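PDB 6M6Q: dicer Related Helicase from Caenorhabditis elegans, which probably hydrolyses ATP as an RNA-binding RIG-I-like helicase of RNA interference, represented here by its all-helical N-terminal domain alone. Local coordinates for residues B[36-40]-B[51-55]; B[78-84]-B[104-108]; B[160-164]-B[272-278]; B[166-171]-B[286-291]. All blocks are in the same frame, centred on the assembly; numbering follows the deposited sequence.

Contact 1: residues B[36-40]-B[51-55]; sequences FLDVC and YFKLF
Residues 36-40 are regular alpha-helix within helix 33-42, and residues 51-55 form a 3-10 turn in the loop that follows, with Leu54 N bonded to Tyr51 O and Phe55 N to Phe52 O, both at 3.1 Å. The backbones come closest at Cys40 and Tyr51, whose CA atoms lie 5.3 Å apart. The aromatic contacts dominate. Cys40, chi1 m, sets CB over the face of the Phe52 ring in a CH-pi contact 3.8 Å from its centroid, while SG makes a sulfur-aromatic contact 4.9 Å from the same centroid. Phe36 (t) and Phe55 (m) bring their rings together obliquely, Phe36 CZ to Phe55 CZ at 3.4 Å, with centroids 5.7 Å apart and planes at 75°. Aliphatic contacts complete the seam: Leu37 CD1 reaches the edge of Phe52 at CZ, 4.1 Å away, and Val39 CG1 meets the edge of Tyr51 at CD2, also 4.1 Å. Beyond the pair, Phe123 of helix 94-127 meets the rings of Phe52 and Phe55, and Ala137 of helix 131-144 touches Phe36. The arrangement is a small aromatic-rich hydrophobic core, in which a helix and the loop after it pack together inside an all-helical domain.

Contact 2: residues B[78-84]-B[104-108]; sequences VSHDPDM and VTLRH
Val78, Val104 and His108 bury the most surface here, at the junction between a 3-10 turn (78-80) leading into helix 82-87 and residues 104-108, in the N-terminal half of the long helix 94-127. The CA atoms of Val78 and Thr105 lie 6.5 Å apart, and those of Met84 and Val104 6.4 Å. Val78, chi1 p, points toward the long helix and lays CB over the face of the His108 imidazole, 3.8 Å from its centroid and 12° off the normal, a CH-pi contact; its CG2 lies 4.0 Å from Thr105 CA. His108 takes chi1 t, which brings its ring face against Val78. One turn earlier, Val104, also t, places CG1 3.9 Å from Met84 CE and 3.6 Å from Asp81 OD1. Asp81 is the N-cap of helix 82-87: its OD1 accepts from Met84 N at 3.0 Å and, weakly, from Asp83 N at 3.0 Å. Its OD2 takes a hydrogen-bonded salt bridge from Arg107 NH2 at 3.1 Å, and Arg107 NH1 forms a second salt bridge with Asp83 OD2 at 2.7 Å. Gln111 is a further partner of Arg107 NH2. Because the Asp81 carboxylate both caps helix 82-87 through OD1 and pairs with Arg107 through OD2, the start of the short helix is tied directly to the long one.

Contact 3: residues B[160-164]-B[272-278]; sequences GWLTA and IIGFKSN
An irregular loop, 272-278, wraps round the N-terminal end of helix 162-171 in this all-helical domain. The loop starts with a 3-10 turn, 272-274, then runs extended through Phe275 and Lys276; CA pairs Leu162-Asn278 (5.5 Å), Thr163-Ser277 (5.8 Å) and Ala164-Ile273 (5.9 Å) show that the two segments run in opposite directions. Trp161, chi1 t, lies along the loop: NE1 gives a weak hydrogen bond to Ile273 O at 2.9 Å, and CH2 rests 3.8 Å from Lys276 CG. Next, Leu162 N donates to Asn278 OD1 at 3.0 Å, so a side chain of the loop accepts from the Leu162 amide. Thr163 (m) is central, its OG1 donating to Phe275 O at 2.8 Å and accepting weakly from Ser277 OG at 3.3 Å. On helix 288-295, Trp289 meets the Phe275 ring edge-to-face. Ala164 ends the seam, with CB 3.7 Å from Ile273 CD1.

Contact 4: residues B[166-171]-B[286-291]; sequences TFKNKF and HEEWYY
Two helices of the all-helical domain meet here: residues 166-171 belong to helix 162-171, and residues 286-291 hold the start of helix 288-295, the closest CA atoms being those of Thr166 and Glu287 at 7.0 Å. His286 contributes little, its O lying 4.5 Å from Thr166 OG1, a hydroxyl that is hydrogen-bonded to Leu162 O. Glu287, at the N-cap position, sets CG 3.9 Å from Thr166 CG2, and its OE2 is 4.1 Å from Lys170 CE. Trp289, chi1 p, brings the edge of its indole to helix 162-171, with CZ2 3.7 Å from Thr166 CB and CH2 4.0 Å from Phe171 CE2; Ile272 also packs on this indole. Tyr290, chi1 t, points toward helix 162-171, and the aliphatic part of Lys170 lies against one face of its ring; Leu310 of helix 301-310 touches the tyrosine as well. Tyr291 comes last, where its OH stands 4.0 Å from Lys170 NZ.

In the fold
From the N terminus, contact 1 closes the short loop between helix 33-42 and the 3-10 turn after it, beside helices 94-127 and 131-144. Contact 2 follows in series, folding the short helix 82-87 back against the long helix 94-127 about 31 Å from contact 1, centre to centre. Contacts 3 and 4 are longer closures, spanning more than a hundred residues each. Their segments alternate along the chain, so the two cross, and both use helix 162-171: its start holds loop 272-278 and its later turns hold helix 288-295. Their centres are 9 Å apart, and Ile272 of contact 3 packs against Phe167 and Trp289 of contact 4. Contact 2 lies across the chain's centre from both.

Contact 1: residues B[36-40]-B[51-55]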
# COMPACT_ATOMS: atom_id res chain seq x y z
N PHE B 36 9.76 -13.08 10.88
CA PHE B 36 10.94 -13.16 9.97
C PHE B 36 11.93 -12.07 10.33
O PHE B 36 13.12 -12.38 10.46
CB PHE B 36 10.51 -13.06 8.51
CG PHE B 36 11.64 -12.77 7.56
CD1 PHE B 36 12.65 -13.70 7.34
CD2 PHE B 36 11.68 -11.58 6.85
CE1 PHE B 36 13.68 -13.42 6.47
CE2 PHE B 36 12.70 -11.31 5.97
CZ PHE B 36 13.70 -12.23 5.78
N LEU B 37 11.45 -10.83 10.53
CA LEU B 37 12.27 -9.69 11.03
C LEU B 37 12.85 -10.08 12.37
O LEU B 37 14.05 -9.96 12.51
CB LEU B 37 11.43 -8.41 11.15
CG LEU B 37 12.17 -7.12 11.55
CD1 LEU B 37 13.18 -6.66 10.48
CD2 LEU B 37 11.18 -6.00 11.84
N ASP B 38 12.02 -10.63 13.27
CA ASP B 38 12.44 -11.07 14.64
C ASP B 38 13.64 -12.03 14.53
O ASP B 38 14.58 -11.84 15.32
CB ASP B 38 11.30 -11.71 15.43
CG ASP B 38 11.71 -12.03 16.86
OD1 ASP B 38 11.97 -13.22 17.14
OD2 ASP B 38 11.90 -11.08 17.64
N VAL B 39 13.59 -13.00 13.61
CA VAL B 39 14.63 -14.05 13.40
C VAL B 39 15.93 -13.39 12.90
O VAL B 39 17.01 -13.69 13.46
CB VAL B 39 14.13 -15.15 12.42
CG1 VAL B 39 15.27 -16.00 11.87
CG2 VAL B 39 13.07 -16.03 13.05
N CYS B 40 15.83 -12.48 11.93
CA CYS B 40 16.99 -11.73 11.38
C CYS B 40 17.64 -10.90 12.50
O CYS B 40 18.87 -10.83 12.53
CB CYS B 40 16.58 -10.84 10.21
SG CYS B 40 15.99 -11.74 8.76
N TYR B 51 21.87 -12.43 9.67
CA TYR B 51 21.20 -13.01 8.47
C TYR B 51 20.83 -11.89 7.48
O TYR B 51 20.61 -12.19 6.30
CB TYR B 51 19.94 -13.81 8.85
CG TYR B 51 20.15 -15.07 9.67
CD1 TYR B 51 21.40 -15.65 9.82
CD2 TYR B 51 19.07 -15.69 10.30
CE1 TYR B 51 21.57 -16.80 10.57
CE2 TYR B 51 19.23 -16.83 11.06
CZ TYR B 51 20.49 -17.39 11.21
OH TYR B 51 20.65 -18.51 11.97
N PHE B 52 20.77 -10.63 7.94
CA PHE B 52 20.42 -9.47 7.09
C PHE B 52 21.36 -9.45 5.86
O PHE B 52 20.92 -9.05 4.76
CB PHE B 52 20.51 -8.15 7.88
CG PHE B 52 19.35 -7.85 8.81
CD1 PHE B 52 18.16 -7.31 8.33
CD2 PHE B 52 19.47 -8.04 10.18
CE1 PHE B 52 17.12 -7.02 9.19
CE2 PHE B 52 18.42 -7.74 11.04
CZ PHE B 52 17.25 -7.24 10.54
N LYS B 53 22.60 -9.90 6.04
CA LYS B 53 23.67 -9.78 5.01
C LYS B 53 23.31 -10.63 3.78
O LYS B 53 23.74 -10.27 2.68
CB LYS B 53 25.03 -10.18 5.57
CG LYS B 53 26.21 -9.48 4.92
CD LYS B 53 27.55 -10.07 5.28
CE LYS B 53 28.71 -9.27 4.72
NZ LYS B 53 28.65 -9.20 3.24
N LEU B 54 22.53 -11.71 3.96
CA LEU B 54 22.11 -12.63 2.87
C LEU B 54 21.22 -11.89 1.85
O LEU B 54 20.87 -12.52 0.83
CB LEU B 54 21.34 -13.83 3.46
CG LEU B 54 22.13 -14.76 4.37
CD1 LEU B 54 21.20 -15.50 5.33
CD2 LEU B 54 22.97 -15.74 3.57
N PHE B 55 20.83 -10.63 2.12
CA PHE B 55 19.87 -9.86 1.29
C PHE B 55 20.57 -8.66 0.62
O PHE B 55 19.89 -7.86 -0.04
CB PHE B 55 18.67 -9.41 2.14
CG PHE B 55 17.90 -10.54 2.77
CD1 PHE B 55 18.24 -11.01 4.03
CD2 PHE B 55 16.84 -11.13 2.12
CE1 PHE B 55 17.54 -12.06 4.60
CE2 PHE B 55 16.14 -12.18 2.69
CZ PHE B 55 16.50 -12.65 3.93

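Contact 2: residues B[78-84]-B[104-108]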
# COMPACT_ATOMS: atom_id res chain seq x y z
N VAL B 78 19.21 9.32 26.50
CA VAL B 78 18.24 10.45 26.66
C VAL B 78 18.85 11.54 27.58
O VAL B 78 18.38 12.71 27.51
CB VAL B 78 16.89 9.92 27.19
CG1 VAL B 78 17.03 9.26 28.56
CG2 VAL B 78 15.81 11.01 27.21
N SER B 79 19.90 11.21 28.35
CA SER B 79 20.65 12.17 29.20
C SER B 79 21.43 13.16 28.34
O SER B 79 21.76 14.22 28.85
CB SER B 79 21.55 11.47 30.18
OG SER B 79 22.00 10.23 29.66
N HIS B 80 21.68 12.83 27.07
CA HIS B 80 22.41 13.70 26.11
C HIS B 80 21.42 14.48 25.23
O HIS B 80 21.88 15.21 24.36
CB HIS B 80 23.41 12.90 25.26
CG HIS B 80 24.53 12.28 26.02
ND1 HIS B 80 25.21 12.95 27.04
CD2 HIS B 80 25.09 11.06 25.93
CE1 HIS B 80 26.12 12.14 27.55
NE2 HIS B 80 26.07 10.98 26.89
N ASP B 81 20.11 14.37 25.47
CA ASP B 81 19.10 15.10 24.66
C ASP B 81 19.19 16.59 24.98
O ASP B 81 19.23 16.97 26.14
CB ASP B 81 17.70 14.55 24.91
CG ASP B 81 16.62 15.31 24.17
OD1 ASP B 81 16.12 16.28 24.74
OD2 ASP B 81 16.37 14.98 23.00
N PRO B 82 19.23 17.49 23.97
CA PRO B 82 19.38 18.93 24.23
C PRO B 82 18.27 19.52 25.13
O PRO B 82 18.58 20.34 25.96
CB PRO B 82 19.33 19.56 22.84
CG PRO B 82 19.75 18.44 21.91
CD PRO B 82 19.18 17.19 22.53
N ASP B 83 17.01 19.10 24.93
CA ASP B 83 15.86 19.58 25.74
C ASP B 83 15.97 19.01 27.17
O ASP B 83 15.80 19.79 28.10
CB ASP B 83 14.53 19.25 25.09
CG ASP B 83 14.32 19.97 23.78
OD1 ASP B 83 14.21 21.19 23.82
OD2 ASP B 83 14.28 19.28 22.74
N MET B 84 16.31 17.72 27.33
CA MET B 84 16.54 17.10 28.66
C MET B 84 17.55 17.93 29.44
O MET B 84 17.27 18.24 30.63
CB MET B 84 17.05 15.66 28.57
CG MET B 84 17.15 14.94 29.93
SD MET B 84 15.58 14.97 30.86
CE MET B 84 14.77 13.49 30.25
N VAL B 104 9.91 14.26 27.78
CA VAL B 104 11.14 14.21 26.94
C VAL B 104 11.58 12.74 26.76
O VAL B 104 11.88 12.35 25.64
CB VAL B 104 12.23 15.12 27.53
CG1 VAL B 104 13.58 14.92 26.87
CG2 VAL B 104 11.81 16.57 27.43
N THR B 105 11.51 11.92 27.81
CA THR B 105 11.84 10.47 27.76
C THR B 105 10.89 9.72 26.82
O THR B 105 11.39 8.91 26.00
CB THR B 105 11.85 9.87 29.17
OG1 THR B 105 12.74 10.68 29.92
CG2 THR B 105 12.32 8.43 29.20
N LEU B 106 9.58 9.96 26.91
CA LEU B 106 8.56 9.33 26.02
C LEU B 106 8.79 9.77 24.58
O LEU B 106 8.79 8.91 23.71
CB LEU B 106 7.15 9.69 26.47
CG LEU B 106 6.69 9.07 27.79
CD1 LEU B 106 5.48 9.81 28.35
CD2 LEU B 106 6.39 7.58 27.63
N ARG B 107 9.00 11.07 24.33
CA ARG B 107 9.26 11.62 22.97
C ARG B 107 10.50 10.93 22.38
O ARG B 107 10.53 10.64 21.19
CB ARG B 107 9.44 13.14 23.05
CG ARG B 107 9.50 13.87 21.71
CD ARG B 107 10.91 14.27 21.27
NE ARG B 107 11.43 15.48 21.92
CZ ARG B 107 12.72 15.80 22.00
NH1 ARG B 107 13.10 16.91 22.62
NH2 ARG B 107 13.64 15.01 21.48
N HIS B 108 11.49 10.66 23.23
CA HIS B 108 12.80 10.13 22.83
C HIS B 108 12.62 8.70 22.32
O HIS B 108 13.23 8.35 21.30
CB HIS B 108 13.78 10.24 23.99
CG HIS B 108 15.14 9.72 23.70
ND1 HIS B 108 15.54 8.43 24.06
CD2 HIS B 108 16.20 10.30 23.11
CE1 HIS B 108 16.78 8.24 23.68
NE2 HIS B 108 17.21 9.37 23.08

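Contact 3: residues B[160-164]-B[272-278]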
# COMPACT_ATOMS: atom_id res chain seq x y z
N GLY B 160 -8.94 -32.11 0.76
CA GLY B 160 -10.23 -31.50 0.41
C GLY B 160 -10.64 -30.44 1.41
O GLY B 160 -11.86 -30.25 1.60
N TRP B 161 -9.66 -29.78 2.04
CA TRP B 161 -9.90 -28.79 3.13
C TRP B 161 -10.70 -27.60 2.59
O TRP B 161 -10.16 -26.87 1.79
CB TRP B 161 -8.57 -28.34 3.74
CG TRP B 161 -8.72 -27.83 5.14
CD1 TRP B 161 -8.73 -26.54 5.56
CD2 TRP B 161 -8.91 -28.63 6.32
NE1 TRP B 161 -8.89 -26.48 6.92
CE2 TRP B 161 -9.01 -27.75 7.41
CE3 TRP B 161 -9.01 -30.01 6.55
CZ2 TRP B 161 -9.20 -28.20 8.71
CZ3 TRP B 161 -9.18 -30.45 7.84
CH2 TRP B 161 -9.28 -29.56 8.90
N LEU B 162 -11.93 -27.43 3.05
CA LEU B 162 -12.90 -26.45 2.49
C LEU B 162 -12.55 -25.04 3.00
O LEU B 162 -12.94 -24.05 2.35
CB LEU B 162 -14.30 -26.89 2.91
CG LEU B 162 -15.43 -25.89 2.65
CD1 LEU B 162 -15.65 -25.69 1.15
CD2 LEU B 162 -16.70 -26.37 3.30
N THR B 163 -11.90 -24.96 4.16
CA THR B 163 -11.46 -23.69 4.77
C THR B 163 -10.41 -23.04 3.88
O THR B 163 -10.39 -21.82 3.79
CB THR B 163 -10.92 -23.93 6.18
OG1 THR B 163 -12.03 -23.98 7.07
CG2 THR B 163 -9.94 -22.86 6.61
N ALA B 164 -9.55 -23.85 3.27
CA ALA B 164 -8.46 -23.40 2.38
C ALA B 164 -9.05 -22.75 1.12
O ALA B 164 -8.50 -21.74 0.69
CB ALA B 164 -7.54 -24.55 2.03
N ILE B 272 -6.21 -18.99 10.51
CA ILE B 272 -7.54 -19.23 9.85
C ILE B 272 -7.57 -20.60 9.16
O ILE B 272 -8.64 -21.20 9.12
CB ILE B 272 -7.85 -18.08 8.86
CG1 ILE B 272 -8.38 -16.86 9.60
CG2 ILE B 272 -8.78 -18.53 7.74
CD1 ILE B 272 -8.61 -15.66 8.71
N ILE B 273 -6.44 -21.04 8.61
CA ILE B 273 -6.33 -22.27 7.78
C ILE B 273 -6.68 -23.50 8.63
O ILE B 273 -7.07 -24.52 8.05
CB ILE B 273 -4.93 -22.37 7.12
CG1 ILE B 273 -4.96 -23.27 5.88
CG2 ILE B 273 -3.87 -22.81 8.13
CD1 ILE B 273 -5.84 -22.75 4.77
N GLY B 274 -6.62 -23.38 9.96
CA GLY B 274 -6.84 -24.51 10.89
C GLY B 274 -8.32 -24.79 11.13
O GLY B 274 -8.65 -25.92 11.57
N PHE B 275 -9.17 -23.80 10.85
CA PHE B 275 -10.65 -23.90 11.01
C PHE B 275 -11.20 -25.12 10.24
O PHE B 275 -10.76 -25.37 9.11
CB PHE B 275 -11.34 -22.62 10.52
CG PHE B 275 -10.97 -21.34 11.22
CD1 PHE B 275 -10.15 -21.32 12.34
CD2 PHE B 275 -11.44 -20.13 10.72
CE1 PHE B 275 -9.82 -20.12 12.95
CE2 PHE B 275 -11.13 -18.93 11.34
CZ PHE B 275 -10.32 -18.92 12.45
N LYS B 276 -12.09 -25.88 10.86
CA LYS B 276 -12.72 -27.09 10.27
C LYS B 276 -14.08 -26.68 9.72
O LYS B 276 -14.91 -26.22 10.54
CB LYS B 276 -12.89 -28.20 11.32
CG LYS B 276 -11.59 -28.83 11.83
CD LYS B 276 -11.76 -29.67 13.09
CE LYS B 276 -10.48 -29.81 13.90
NZ LYS B 276 -10.12 -28.55 14.59
N SER B 277 -14.30 -26.79 8.41
CA SER B 277 -15.58 -26.39 7.78
C SER B 277 -16.05 -27.42 6.75
O SER B 277 -17.04 -27.12 6.04
CB SER B 277 -15.49 -24.98 7.19
OG SER B 277 -14.91 -24.98 5.89
N ASN B 278 -15.51 -28.65 6.79
CA ASN B 278 -15.86 -29.73 5.83
C ASN B 278 -17.32 -30.18 6.07
O ASN B 278 -18.09 -30.23 5.07
CB ASN B 278 -14.86 -30.89 5.87
CG ASN B 278 -13.57 -30.57 5.14
OD1 ASN B 278 -13.28 -29.41 4.87
ND2 ASN B 278 -12.80 -31.59 4.81

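Contact 4: residues B[166-171]-B[286-291]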
# COMPACT_ATOMS: atom_id res chain seq x y z
N THR B 166 -12.17 -21.32 0.80
CA THR B 166 -12.81 -20.04 1.22
C THR B 166 -11.73 -18.94 1.34
O THR B 166 -11.92 -17.88 0.77
CB THR B 166 -13.60 -20.19 2.52
OG1 THR B 166 -14.34 -21.41 2.49
CG2 THR B 166 -14.53 -19.03 2.78
N PHE B 167 -10.63 -19.25 2.01
CA PHE B 167 -9.46 -18.36 2.24
C PHE B 167 -8.93 -17.84 0.89
O PHE B 167 -8.81 -16.61 0.73
CB PHE B 167 -8.37 -19.12 2.99
CG PHE B 167 -7.21 -18.31 3.47
CD1 PHE B 167 -6.09 -18.14 2.68
CD2 PHE B 167 -7.18 -17.82 4.77
CE1 PHE B 167 -4.98 -17.46 3.16
CE2 PHE B 167 -6.07 -17.15 5.25
CZ PHE B 167 -4.98 -16.96 4.44
N LYS B 168 -8.66 -18.75 -0.05
CA LYS B 168 -8.13 -18.40 -1.40
C LYS B 168 -9.13 -17.50 -2.13
O LYS B 168 -8.68 -16.59 -2.83
CB LYS B 168 -7.86 -19.66 -2.23
CG LYS B 168 -6.54 -20.35 -1.92
CD LYS B 168 -6.38 -21.70 -2.60
CE LYS B 168 -5.07 -22.39 -2.24
NZ LYS B 168 -5.12 -23.84 -2.54
N ASN B 169 -10.43 -17.75 -1.95
CA ASN B 169 -11.53 -17.11 -2.71
C ASN B 169 -11.80 -15.70 -2.16
O ASN B 169 -12.01 -14.80 -2.98
CB ASN B 169 -12.81 -17.95 -2.68
CG ASN B 169 -12.80 -19.10 -3.67
OD1 ASN B 169 -13.68 -19.97 -3.60
ND2 ASN B 169 -11.82 -19.15 -4.57
N LYS B 170 -11.79 -15.50 -0.85
CA LYS B 170 -12.26 -14.21 -0.26
C LYS B 170 -11.07 -13.27 0.00
O LYS B 170 -11.32 -12.07 0.06
CB LYS B 170 -13.07 -14.45 1.01
CG LYS B 170 -14.22 -15.44 0.86
CD LYS B 170 -15.58 -14.82 0.96
CE LYS B 170 -16.56 -15.36 -0.05
NZ LYS B 170 -17.56 -14.34 -0.44
N PHE B 171 -9.85 -13.79 0.16
CA PHE B 171 -8.68 -12.99 0.62
C PHE B 171 -7.73 -12.66 -0.54
O PHE B 171 -6.79 -11.90 -0.32
CB PHE B 171 -7.93 -13.72 1.73
CG PHE B 171 -8.58 -13.69 3.08
CD1 PHE B 171 -8.90 -12.49 3.69
CD2 PHE B 171 -8.78 -14.86 3.79
CE1 PHE B 171 -9.45 -12.46 4.97
CE2 PHE B 171 -9.33 -14.83 5.06
CZ PHE B 171 -9.66 -13.63 5.65
N HIS B 286 -20.56 -23.39 6.01
CA HIS B 286 -19.09 -23.61 5.81
C HIS B 286 -18.32 -22.27 5.75
O HIS B 286 -17.08 -22.30 5.92
CB HIS B 286 -18.85 -24.45 4.55
CG HIS B 286 -19.53 -23.93 3.33
ND1 HIS B 286 -20.91 -23.99 3.18
CD2 HIS B 286 -19.05 -23.30 2.23
CE1 HIS B 286 -21.24 -23.42 2.04
NE2 HIS B 286 -20.11 -23.00 1.44
N GLU B 287 -19.01 -21.16 5.49
CA GLU B 287 -18.39 -19.80 5.42
C GLU B 287 -18.84 -18.96 6.62
O GLU B 287 -18.64 -17.73 6.58
CB GLU B 287 -18.75 -19.12 4.11
CG GLU B 287 -18.29 -19.86 2.87
CD GLU B 287 -18.64 -19.20 1.55
OE1 GLU B 287 -19.78 -18.68 1.43
OE2 GLU B 287 -17.78 -19.20 0.63
N GLU B 288 -19.34 -19.60 7.69
CA GLU B 288 -19.81 -18.94 8.95
C GLU B 288 -18.65 -18.17 9.58
O GLU B 288 -18.91 -17.08 10.14
CB GLU B 288 -20.34 -19.98 9.94
CG GLU B 288 -21.55 -19.52 10.72
CD GLU B 288 -22.42 -20.65 11.26
OE1 GLU B 288 -21.97 -21.36 12.19
OE2 GLU B 288 -23.54 -20.83 10.73
N TRP B 289 -17.43 -18.74 9.51
CA TRP B 289 -16.21 -18.13 10.10
C TRP B 289 -15.89 -16.81 9.38
O TRP B 289 -15.52 -15.83 10.09
CB TRP B 289 -15.02 -19.10 10.08
CG TRP B 289 -14.47 -19.46 8.74
CD1 TRP B 289 -14.68 -20.62 8.07
CD2 TRP B 289 -13.49 -18.73 7.97
NE1 TRP B 289 -13.93 -20.66 6.92
CE2 TRP B 289 -13.20 -19.50 6.83
CE3 TRP B 289 -12.85 -17.49 8.12
CZ2 TRP B 289 -12.31 -19.08 5.85
CZ3 TRP B 289 -11.96 -17.08 7.16
CH2 TRP B 289 -11.70 -17.86 6.03
N TYR B 290 -16.04 -16.77 8.05
CA TYR B 290 -15.74 -15.60 7.20
C TYR B 290 -16.73 -14.48 7.52
O TYR B 290 -16.29 -13.34 7.76
CB TYR B 290 -15.73 -15.97 5.72
CG TYR B 290 -15.65 -14.77 4.80
CD1 TYR B 290 -16.76 -14.32 4.11
CD2 TYR B 290 -14.50 -14.00 4.74
CE1 TYR B 290 -16.71 -13.18 3.32
CE2 TYR B 290 -14.43 -12.87 3.95
CZ TYR B 290 -15.54 -12.46 3.23
OH TYR B 290 -15.48 -11.33 2.46
N TYR B 291 -18.03 -14.78 7.56
CA TYR B 291 -19.10 -13.79 7.86
C TYR B 291 -19.01 -13.40 9.34
O TYR B 291 -19.34 -12.26 9.66
CB TYR B 291 -20.48 -14.33 7.42
CG TYR B 291 -20.61 -14.55 5.94
CD1 TYR B 291 -20.28 -13.54 5.04
CD2 TYR B 291 -21.01 -15.77 5.41
CE1 TYR B 291 -20.35 -13.74 3.67
CE2 TYR B 291 -21.08 -15.98 4.04
CZ TYR B 291 -20.75 -14.96 3.16
OH TYR B 291 -20.82 -15.14 1.81